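Local structure of dephospho-CoA kinase (Mycobacterium paratuberculosis, 6N39) at residues I235-R246 with E284-Y294; G33-V41 with V110-P121. The protein probably catalyses the ATP-dependent phosphorylation of the 3'-hydroxyl group of dephospho-CoA, the last step of coenzyme A synthesis. All blocks are in the same frame, centred on the assembly; numbering follows the deposited sequence.

Contact 1: I235-R246 with E284-Y294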
loop_
_atom_site.group_PDB
_atom_site.type_symbol
_atom_site.label_atom_id
_atom_site.label_comp_id
_atom_site.label_asym_id
_atom_site.label_seq_id
_atom_site.Cartn_x
_atom_site.Cartn_y
_atom_site.Cartn_z
ATOM N N ILE A 235 -2.478 3.889 -0.672
ATOM C CA ILE A 235 -1.709 3.857 -1.917
ATOM C C ILE A 235 -0.789 5.081 -2.021
ATOM O O ILE A 235 0.390 4.966 -2.377
ATOM C CB ILE A 235 -2.663 3.755 -3.122
ATOM C CG1 ILE A 235 -3.418 2.421 -3.094
ATOM C CG2 ILE A 235 -1.889 3.947 -4.428
ATOM C CD1 ILE A 235 -4.710 2.393 -3.981
ATOM N N VAL A 236 -1.327 6.267 -1.738
ATOM C CA VAL A 236 -0.554 7.506 -1.781
ATOM C C VAL A 236 0.668 7.400 -0.880
ATOM O O VAL A 236 1.783 7.744 -1.286
ATOM C CB VAL A 236 -1.435 8.708 -1.381
ATOM C CG1 VAL A 236 -0.553 9.939 -1.058
ATOM C CG2 VAL A 236 -2.453 9.041 -2.490
ATOM N N ASN A 237 0.478 6.921 0.360
ATOM C CA ASN A 237 1.609 6.792 1.275
ATOM C C ASN A 237 2.643 5.817 0.730
ATOM O O ASN A 237 3.854 6.086 0.768
ATOM C CB ASN A 237 1.129 6.333 2.658
ATOM C CG ASN A 237 0.356 7.409 3.400
ATOM O OD1 ASN A 237 0.376 8.581 3.019
ATOM N ND2 ASN A 237 -0.328 7.016 4.477
ATOM N N ARG A 238 2.173 4.659 0.238
ATOM C CA ARG A 238 3.070 3.640 -0.303
ATOM C C ARG A 238 3.899 4.186 -1.464
ATOM O O ARG A 238 5.106 3.914 -1.574
ATOM C CB ARG A 238 2.243 2.426 -0.752
ATOM C CG ARG A 238 3.033 1.328 -1.455
ATOM C CD ARG A 238 2.104 0.158 -1.932
ATOM N NE ARG A 238 1.311 -0.378 -0.819
ATOM C CZ ARG A 238 -0.006 -0.589 -0.850
ATOM N NH1 ARG A 238 -0.709 -0.380 -1.974
ATOM N NH2 ARG A 238 -0.616 -1.039 0.244
ATOM N N LEU A 239 3.276 4.979 -2.325
ATOM C CA LEU A 239 3.976 5.505 -3.488
ATOM C C LEU A 239 4.926 6.641 -3.100
ATOM O O LEU A 239 6.010 6.761 -3.678
ATOM C CB LEU A 239 2.971 5.974 -4.546
ATOM C CG LEU A 239 2.068 4.916 -5.212
ATOM C CD1 LEU A 239 0.965 5.576 -6.093
ATOM C CD2 LEU A 239 2.887 3.965 -6.051
ATOM N N LYS A 240 4.558 7.470 -2.116
ATOM C CA LYS A 240 5.501 8.476 -1.616
ATOM C C LYS A 240 6.770 7.809 -1.093
ATOM O O LYS A 240 7.900 8.199 -1.447
ATOM C CB LYS A 240 4.839 9.320 -0.516
ATOM C CG LYS A 240 3.835 10.357 -1.059
ATOM C CD LYS A 240 3.114 11.100 0.072
ATOM C CE LYS A 240 4.047 11.991 0.915
ATOM N NZ LYS A 240 4.541 13.191 0.206
ATOM N N THR A 241 6.593 6.768 -0.272
ATOM C CA THR A 241 7.741 6.058 0.272
ATOM C C THR A 241 8.568 5.424 -0.836
ATOM O O THR A 241 9.802 5.504 -0.815
ATOM C CB THR A 241 7.279 4.996 1.275
ATOM O OG1 THR A 241 6.699 5.663 2.403
ATOM C CG2 THR A 241 8.465 4.147 1.755
ATOM N N ALA A 242 7.908 4.811 -1.824
ATOM C CA ALA A 242 8.643 4.145 -2.896
ATOM C C ALA A 242 9.384 5.141 -3.789
ATOM O O ALA A 242 10.450 4.820 -4.323
ATOM C CB ALA A 242 7.689 3.286 -3.738
ATOM N N SER A 243 8.840 6.340 -3.972
ATOM C CA SER A 243 9.434 7.289 -4.899
ATOM C C SER A 243 10.623 8.011 -4.305
ATOM O O SER A 243 11.461 8.526 -5.060
ATOM C CB SER A 243 8.391 8.310 -5.335
ATOM O OG SER A 243 7.343 7.643 -6.007
ATOM N N GLY A 244 10.697 8.094 -2.978
ATOM C CA GLY A 244 11.914 8.656 -2.408
ATOM C C GLY A 244 11.949 10.159 -2.555
ATOM O O GLY A 244 11.065 10.823 -2.024
ATOM N N HIS A 245 12.944 10.713 -3.265
ATOM C CA HIS A 245 13.034 12.147 -3.527
ATOM C C HIS A 245 12.340 12.561 -4.821
ATOM O O HIS A 245 12.235 13.758 -5.094
ATOM C CB HIS A 245 14.503 12.586 -3.630
ATOM C CG HIS A 245 15.199 12.033 -4.837
ATOM N ND1 HIS A 245 15.509 10.694 -4.966
ATOM C CD2 HIS A 245 15.608 12.627 -5.984
ATOM C CE1 HIS A 245 16.106 10.493 -6.127
ATOM N NE2 HIS A 245 16.183 11.649 -6.762
ATOM N N ARG A 246 11.889 11.609 -5.626
ATOM C CA ARG A 246 11.459 11.902 -6.985
ATOM C C ARG A 246 10.006 12.333 -7.094
ATOM O O ARG A 246 9.637 12.907 -8.122
ATOM C CB ARG A 246 11.690 10.685 -7.882
ATOM C CG ARG A 246 13.178 10.282 -8.004
ATOM C CD ARG A 246 13.280 8.988 -8.822
ATOM N NE ARG A 246 14.592 8.360 -8.778
ATOM C CZ ARG A 246 14.974 7.521 -7.823
ATOM N NH1 ARG A 246 14.147 7.236 -6.818
ATOM N NH2 ARG A 246 16.182 6.998 -7.861
ATOM N N GLU A 284 13.556 6.577 -13.767
ATOM C CA GLU A 284 14.228 6.043 -12.582
ATOM C C GLU A 284 13.255 5.337 -11.640
ATOM O O GLU A 284 13.689 4.588 -10.757
ATOM C CB GLU A 284 14.946 7.166 -11.816
ATOM C CG GLU A 284 16.161 7.752 -12.525
ATOM C CD GLU A 284 16.817 8.898 -11.736
ATOM O OE1 GLU A 284 16.369 9.214 -10.605
ATOM O OE2 GLU A 284 17.781 9.482 -12.256
ATOM N N LEU A 285 11.956 5.592 -11.773
ATOM C CA LEU A 285 11.021 4.950 -10.839
ATOM C C LEU A 285 10.647 3.486 -11.161
ATOM O O LEU A 285 9.857 2.894 -10.415
ATOM C CB LEU A 285 9.740 5.778 -10.743
ATOM C CG LEU A 285 9.930 7.088 -9.957
ATOM C CD1 LEU A 285 8.682 7.965 -10.080
ATOM C CD2 LEU A 285 10.201 6.787 -8.490
ATOM N N VAL A 286 11.177 2.862 -12.216
ATOM C CA VAL A 286 10.638 1.563 -12.646
ATOM C C VAL A 286 10.857 0.494 -11.578
ATOM O O VAL A 286 9.921 -0.209 -11.175
ATOM C CB VAL A 286 11.252 1.135 -13.993
ATOM C CG1 VAL A 286 10.960 -0.344 -14.281
ATOM C CG2 VAL A 286 10.723 2.017 -15.110
ATOM N N GLU A 287 12.092 0.347 -11.106
ATOM C CA GLU A 287 12.363 -0.708 -10.126
ATOM C C GLU A 287 11.697 -0.452 -8.776
ATOM O O GLU A 287 11.121 -1.397 -8.206
ATOM C CB GLU A 287 13.875 -0.907 -9.968
ATOM C CG GLU A 287 14.552 -1.549 -11.178
ATOM C CD GLU A 287 13.914 -2.874 -11.582
ATOM O OE1 GLU A 287 13.255 -2.922 -12.645
ATOM O OE2 GLU A 287 14.064 -3.867 -10.833
ATOM N N PRO A 288 11.755 0.747 -8.188
ATOM C CA PRO A 288 11.099 0.896 -6.876
ATOM C C PRO A 288 9.581 0.787 -6.964
ATOM O O PRO A 288 8.960 0.282 -6.024
ATOM C CB PRO A 288 11.566 2.273 -6.368
ATOM C CG PRO A 288 12.235 2.955 -7.503
ATOM C CD PRO A 288 12.581 1.919 -8.550
ATOM N N LEU A 289 8.958 1.194 -8.072
ATOM C CA LEU A 289 7.513 1.008 -8.173
ATOM C C LEU A 289 7.161 -0.468 -8.363
ATOM O O LEU A 289 6.161 -0.944 -7.812
ATOM C CB LEU A 289 6.936 1.862 -9.308
ATOM C CG LEU A 289 6.921 3.376 -9.022
ATOM C CD1 LEU A 289 6.208 4.149 -10.116
ATOM C CD2 LEU A 289 6.298 3.697 -7.672
ATOM N N LEU A 290 7.972 -1.207 -9.125
ATOM C CA LEU A 290 7.753 -2.643 -9.267
ATOM C C LEU A 290 7.880 -3.351 -7.918
ATOM O O LEU A 290 7.035 -4.180 -7.562
ATOM C CB LEU A 290 8.739 -3.229 -10.288
ATOM C CG LEU A 290 8.661 -4.744 -10.540
ATOM C CD1 LEU A 290 7.330 -5.149 -11.162
ATOM C CD2 LEU A 290 9.835 -5.237 -11.412
ATOM N N ALA A 291 8.924 -3.018 -7.139
ATOM C CA ALA A 291 9.051 -3.596 -5.807
ATOM C C ALA A 291 7.861 -3.229 -4.933
ATOM O O ALA A 291 7.475 -4.012 -4.063
ATOM C CB ALA A 291 10.359 -3.142 -5.131
ATOM N N ALA A 292 7.257 -2.058 -5.152
ATOM C CA ALA A 292 6.103 -1.668 -4.348
ATOM C C ALA A 292 4.786 -2.238 -4.870
ATOM O O ALA A 292 3.744 -1.974 -4.260
ATOM C CB ALA A 292 6.000 -0.144 -4.261
ATOM N N GLY A 293 4.801 -2.995 -5.968
ATOM C CA GLY A 293 3.621 -3.691 -6.442
ATOM C C GLY A 293 3.039 -3.234 -7.775
ATOM O O GLY A 293 1.928 -3.662 -8.120
ATOM N N TYR A 294 3.760 -2.424 -8.556
ATOM C CA TYR A 294 3.180 -1.726 -9.709
ATOM C C TYR A 294 4.062 -1.873 -10.946
ATOM O O TYR A 294 4.965 -1.055 -11.172
ATOM C CB TYR A 294 2.975 -0.240 -9.386
ATOM C CG TYR A 294 2.143 0.015 -8.143
ATOM C CD1 TYR A 294 2.737 0.074 -6.875
ATOM C CD2 TYR A 294 0.768 0.225 -8.242
ATOM C CE1 TYR A 294 1.973 0.290 -5.733
ATOM C CE2 TYR A 294 0.001 0.463 -7.121
ATOM C CZ TYR A 294 0.599 0.492 -5.867
ATOM O OH TYR A 294 -0.196 0.700 -4.760
HETATM O O HOH W 1 17.068 11.605 -9.460
#
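Glu284 OE1 is gripped twice: Arg246 NE donates to it over 2.7 Å, and a water that also bonds to His245 NE2 donates to it. The arginine bond is part of a salt bridge and is nearly straight (169° at the hydrogen). It lies close to the guanidinium plane. The carboxylate, turned 87° from the guanidinium, meets NE through the anti lone pair of OE1. Arg246 reaches the acid with its chain extended from CG to NE. His245 CE1 sits 3.6 Å above the centre of one guanidinium face of Arg246, and Glu284 O lies over the opposite face, which should limit rotation of the group.

Apolar packing follows along the two helical segments, whose axes approach to 9.2 Å and run roughly antiparallel (142°). Leu285 CD2 lies 3.7 Å from Ser243 CA, and Ala242 CB meets Ala292 CB at 3.9 Å. Leu239 CD2 touches Leu289 CD2 and also rests over the face of the Tyr294 ring, 4.1 Å from its centroid, a CH-pi contact. At the far end Arg238 NH1 donates to Tyr294 OH over 3.0 Å, in the guanidinium plane; the bend at chi3 turns the group there. Arg238 NE donates to Phe132 O, and NH2 forms a salt bridge with Asp178 OD1.

The pair packs on the mixed sheet of the UPF0157 region: Ile235 and Leu239 meet Ile272 of strand 270-276, while Leu239 and Tyr294 meet Val341 and Leu289 meets Ile343 on strand 339-345.

Contact 2: G33-V41 with V110-P121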
loop_
_atom_site.group_PDB
_atom_site.type_symbol
_atom_site.label_atom_id
_atom_site.label_comp_id
_atom_site.label_asym_id
_atom_site.label_seq_id
_atom_site.Cartn_x
_atom_site.Cartn_y
_atom_site.Cartn_z
ATOM N N GLY A 33 2.967 -22.207 1.908
ATOM C CA GLY A 33 4.247 -22.087 1.246
ATOM C C GLY A 33 4.917 -20.722 1.343
ATOM O O GLY A 33 5.949 -20.515 0.695
ATOM N N ALA A 34 4.375 -19.797 2.132
ATOM C CA ALA A 34 5.032 -18.507 2.334
ATOM C C ALA A 34 6.285 -18.648 3.204
ATOM O O ALA A 34 6.426 -19.585 3.996
ATOM C CB ALA A 34 4.074 -17.516 2.991
ATOM N N VAL A 35 7.194 -17.684 3.058
ATOM C CA VAL A 35 8.399 -17.575 3.881
ATOM C C VAL A 35 8.120 -16.584 5.004
ATOM O O VAL A 35 7.798 -15.417 4.741
ATOM C CB VAL A 35 9.608 -17.117 3.051
ATOM C CG1 VAL A 35 10.809 -16.850 3.956
ATOM C CG2 VAL A 35 9.937 -18.160 1.989
ATOM N N ILE A 36 8.275 -17.033 6.252
ATOM C CA ILE A 36 7.968 -16.221 7.432
ATOM C C ILE A 36 9.250 -15.585 7.969
ATOM O O ILE A 36 10.160 -16.292 8.411
ATOM C CB ILE A 36 7.305 -17.063 8.536
ATOM C CG1 ILE A 36 6.064 -17.814 8.010
ATOM C CG2 ILE A 36 6.995 -16.170 9.749
ATOM C CD1 ILE A 36 5.107 -16.964 7.173
ATOM N N VAL A 37 9.308 -14.254 7.997
ATOM C CA VAL A 37 10.385 -13.533 8.666
ATOM C C VAL A 37 9.811 -12.927 9.942
ATOM O O VAL A 37 9.021 -11.976 9.896
ATOM C CB VAL A 37 11.012 -12.461 7.763
ATOM C CG1 VAL A 37 12.062 -11.667 8.535
ATOM C CG2 VAL A 37 11.638 -13.121 6.552
ATOM N N ASP A 38 10.224 -13.463 11.088
ATOM C CA ASP A 38 9.718 -13.046 12.394
ATOM C C ASP A 38 10.881 -12.429 13.168
ATOM O O ASP A 38 11.743 -13.146 13.688
ATOM C CB ASP A 38 9.100 -14.240 13.122
ATOM C CG ASP A 38 8.389 -13.851 14.414
ATOM O OD1 ASP A 38 8.876 -12.964 15.136
ATOM O OD2 ASP A 38 7.339 -14.459 14.709
ATOM N N GLY A 39 10.898 -11.096 13.248
ATOM C CA GLY A 39 12.031 -10.409 13.848
ATOM C C GLY A 39 12.263 -10.784 15.301
ATOM O O GLY A 39 13.409 -10.888 15.749
ATOM N N ASP A 40 11.184 -10.990 16.060
ATOM C CA ASP A 40 11.351 -11.347 17.469
ATOM C C ASP A 40 11.940 -12.743 17.612
ATOM O O ASP A 40 12.805 -12.976 18.465
ATOM C CB ASP A 40 10.014 -11.249 18.202
ATOM C CG ASP A 40 9.536 -9.815 18.358
ATOM O OD1 ASP A 40 10.309 -8.880 18.051
ATOM O OD2 ASP A 40 8.381 -9.624 18.791
ATOM N N VAL A 41 11.502 -13.674 16.766
ATOM C CA VAL A 41 12.055 -15.026 16.787
ATOM C C VAL A 41 13.543 -14.995 16.473
ATOM O O VAL A 41 14.355 -15.639 17.145
ATOM C CB VAL A 41 11.294 -15.924 15.800
ATOM C CG1 VAL A 41 12.055 -17.228 15.558
ATOM C CG2 VAL A 41 9.899 -16.196 16.326
ATOM N N VAL A 110 15.779 -19.520 0.278
ATOM C CA VAL A 110 14.450 -19.985 -0.122
ATOM C C VAL A 110 14.298 -19.869 -1.634
ATOM O O VAL A 110 15.062 -19.134 -2.271
ATOM C CB VAL A 110 13.347 -19.184 0.587
ATOM C CG1 VAL A 110 13.418 -19.397 2.100
ATOM C CG2 VAL A 110 13.479 -17.717 0.227
ATOM N N PRO A 111 13.326 -20.556 -2.242
ATOM C CA PRO A 111 13.095 -20.398 -3.684
ATOM C C PRO A 111 12.918 -18.941 -4.090
ATOM O O PRO A 111 12.360 -18.126 -3.351
ATOM C CB PRO A 111 11.811 -21.201 -3.921
ATOM C CG PRO A 111 11.888 -22.296 -2.879
ATOM C CD PRO A 111 12.480 -21.618 -1.665
ATOM N N ALA A 112 13.383 -18.628 -5.300
ATOM C CA ALA A 112 13.357 -17.251 -5.782
ATOM C C ALA A 112 11.940 -16.733 -5.990
ATOM O O ALA A 112 11.718 -15.521 -5.918
ATOM C CB ALA A 112 14.151 -17.135 -7.082
ATOM N N ASP A 113 10.968 -17.619 -6.249
ATOM C CA ASP A 113 9.584 -17.189 -6.426
ATOM C C ASP A 113 8.835 -17.014 -5.103
ATOM O O ASP A 113 7.611 -16.861 -5.127
ATOM C CB ASP A 113 8.821 -18.179 -7.323
ATOM C CG ASP A 113 8.626 -19.548 -6.666
ATOM O OD1 ASP A 113 9.395 -19.896 -5.748
ATOM O OD2 ASP A 113 7.706 -20.279 -7.074
ATOM N N SER A 114 9.528 -17.022 -3.969
ATOM C CA SER A 114 8.857 -17.017 -2.678
ATOM C C SER A 114 8.123 -15.699 -2.428
ATOM O O SER A 114 8.479 -14.639 -2.960
ATOM C CB SER A 114 9.865 -17.246 -1.554
ATOM O OG SER A 114 10.447 -18.530 -1.640
ATOM N N VAL A 115 7.086 -15.780 -1.589
ATOM C CA VAL A 115 6.458 -14.613 -0.979
ATOM C C VAL A 115 6.940 -14.532 0.463
ATOM O O VAL A 115 6.909 -15.537 1.186
ATOM C CB VAL A 115 4.923 -14.708 -1.036
ATOM C CG1 VAL A 115 4.303 -13.495 -0.356
ATOM C CG2 VAL A 115 4.432 -14.891 -2.498
ATOM N N VAL A 116 7.387 -13.351 0.890
ATOM C CA VAL A 116 7.945 -13.161 2.229
ATOM C C VAL A 116 6.885 -12.488 3.088
ATOM O O VAL A 116 6.420 -11.393 2.760
ATOM C CB VAL A 116 9.234 -12.319 2.193
ATOM C CG1 VAL A 116 9.774 -12.083 3.612
ATOM C CG2 VAL A 116 10.289 -13.001 1.343
ATOM N N VAL A 117 6.508 -13.127 4.189
ATOM C CA VAL A 117 5.574 -12.539 5.143
ATOM C C VAL A 117 6.360 -12.099 6.372
ATOM O O VAL A 117 6.977 -12.929 7.054
ATOM C CB VAL A 117 4.463 -13.531 5.520
ATOM C CG1 VAL A 117 3.557 -12.929 6.611
ATOM C CG2 VAL A 117 3.661 -13.895 4.289
ATOM N N GLU A 118 6.335 -10.799 6.676
ATOM C CA GLU A 118 7.104 -10.248 7.788
ATOM C C GLU A 118 6.180 -9.902 8.952
ATOM O O GLU A 118 5.332 -9.008 8.839
ATOM C CB GLU A 118 7.884 -9.012 7.345
ATOM C CG GLU A 118 8.682 -9.223 6.082
ATOM C CD GLU A 118 9.899 -8.318 6.006
ATOM O OE1 GLU A 118 10.553 -8.113 7.055
ATOM O OE2 GLU A 118 10.198 -7.820 4.897
ATOM N N ASP A 119 6.379 -10.587 10.075
ATOM C CA ASP A 119 5.625 -10.353 11.302
ATOM C C ASP A 119 6.263 -9.186 12.045
ATOM O O ASP A 119 7.370 -9.303 12.579
ATOM C CB ASP A 119 5.615 -11.622 12.151
ATOM C CG ASP A 119 4.743 -11.507 13.401
ATOM O OD1 ASP A 119 4.615 -10.403 13.976
ATOM O OD2 ASP A 119 4.192 -12.552 13.816
ATOM N N ILE A 120 5.569 -8.057 12.079
ATOM C CA ILE A 120 6.086 -6.848 12.705
ATOM C C ILE A 120 5.055 -6.361 13.717
ATOM O O ILE A 120 4.049 -5.747 13.337
ATOM C CB ILE A 120 6.412 -5.800 11.637
ATOM C CG1 ILE A 120 7.462 -6.390 10.700
ATOM C CG2 ILE A 120 6.905 -4.507 12.285
ATOM C CD1 ILE A 120 7.516 -5.754 9.396
ATOM N N PRO A 121 5.245 -6.638 15.005
ATOM C CA PRO A 121 4.173 -6.365 15.976
ATOM C C PRO A 121 3.859 -4.886 16.168
ATOM O O PRO A 121 2.717 -4.570 16.527
ATOM C CB PRO A 121 4.695 -7.007 17.273
ATOM C CG PRO A 121 6.177 -7.170 17.066
ATOM C CD PRO A 121 6.360 -7.398 15.594
HETATM O O HOH W 2 5.882 -18.313 -1.127
HETATM O O HOH W 3 8.881 -20.537 -0.309
HETATM O O HOH W 4 9.958 -9.099 11.412
HETATM O O HOH W 5 5.000 -14.853 13.125
#
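Asp119 runs beside Asp38, the two side chains pointing the same way. From its CB, 4.1 Å from Val37 O, the chain leaves with CG anti to the backbone N (chi1 -175°). CG lies 4.1 Å from Asp38 OD2, and at the tip Asp119 OD2 stands 3.8 Å from that same oxygen. No hydrogen bond joins the two acceptors; a water between them donates to Asp38 OD2, its very short link to Asp119 OD2 being doubtful. The other tip atom, OD1, forms a salt bridge with Lys22.

The backbones pair as parallel strands. Val35 N donates to Val115 O, Val35 O accepts from Val117 N at 2.7 Å, Val37 N donates to Val117 O at 2.8 Å, and Val37 O accepts from Asp119 N. Val35, Val37 and Val117 each use both N and O, while Val116 and Glu118 bond to strand 10-16. Val37 CG2 packs 3.6 Å from Val116 CG1, while Val35 CG2 meets Val110 CG1 tip to tip at 3.7 Å. The other face carries Ile36 CD1 against Val117 CB. Asp38 OD1 accepts from Val41 N at 3.2 Å and, weakly, from Asp40 N, making Asp38 the N-cap of helix 39-45.

Strand 35-38 is outermost in the five-stranded parallel sheet; strand 115-119 lies between it and 10-16. The chemistry places an acidic, hydrated end of the sheet beside Lys22, a predicted ATP-binding residue of the Walker A P-loop, consistent with Asp119 helping to position that lysine.

From the N terminus, strand 10-16 and helix 22-31 come first, and contact 2 then closes a loop of 68 residues, mostly helical and without a strand, between 33-41 and 110-121. It ties the edge of the kinase sheet to its neighbouring strand. Contact 1 opens only after contact 2 has closed: 37 residues, 14 of them strand, separate 235-246 from 284-294, and closing that loop joins two helices over the sheet of the UPF0157 region. The two loops are in series, neither nested nor crossed. Their centres are about 21 Å apart and their nearest atoms about 10 Å, yet the Arg238 side of contact 1 reaches residues of the kinase part.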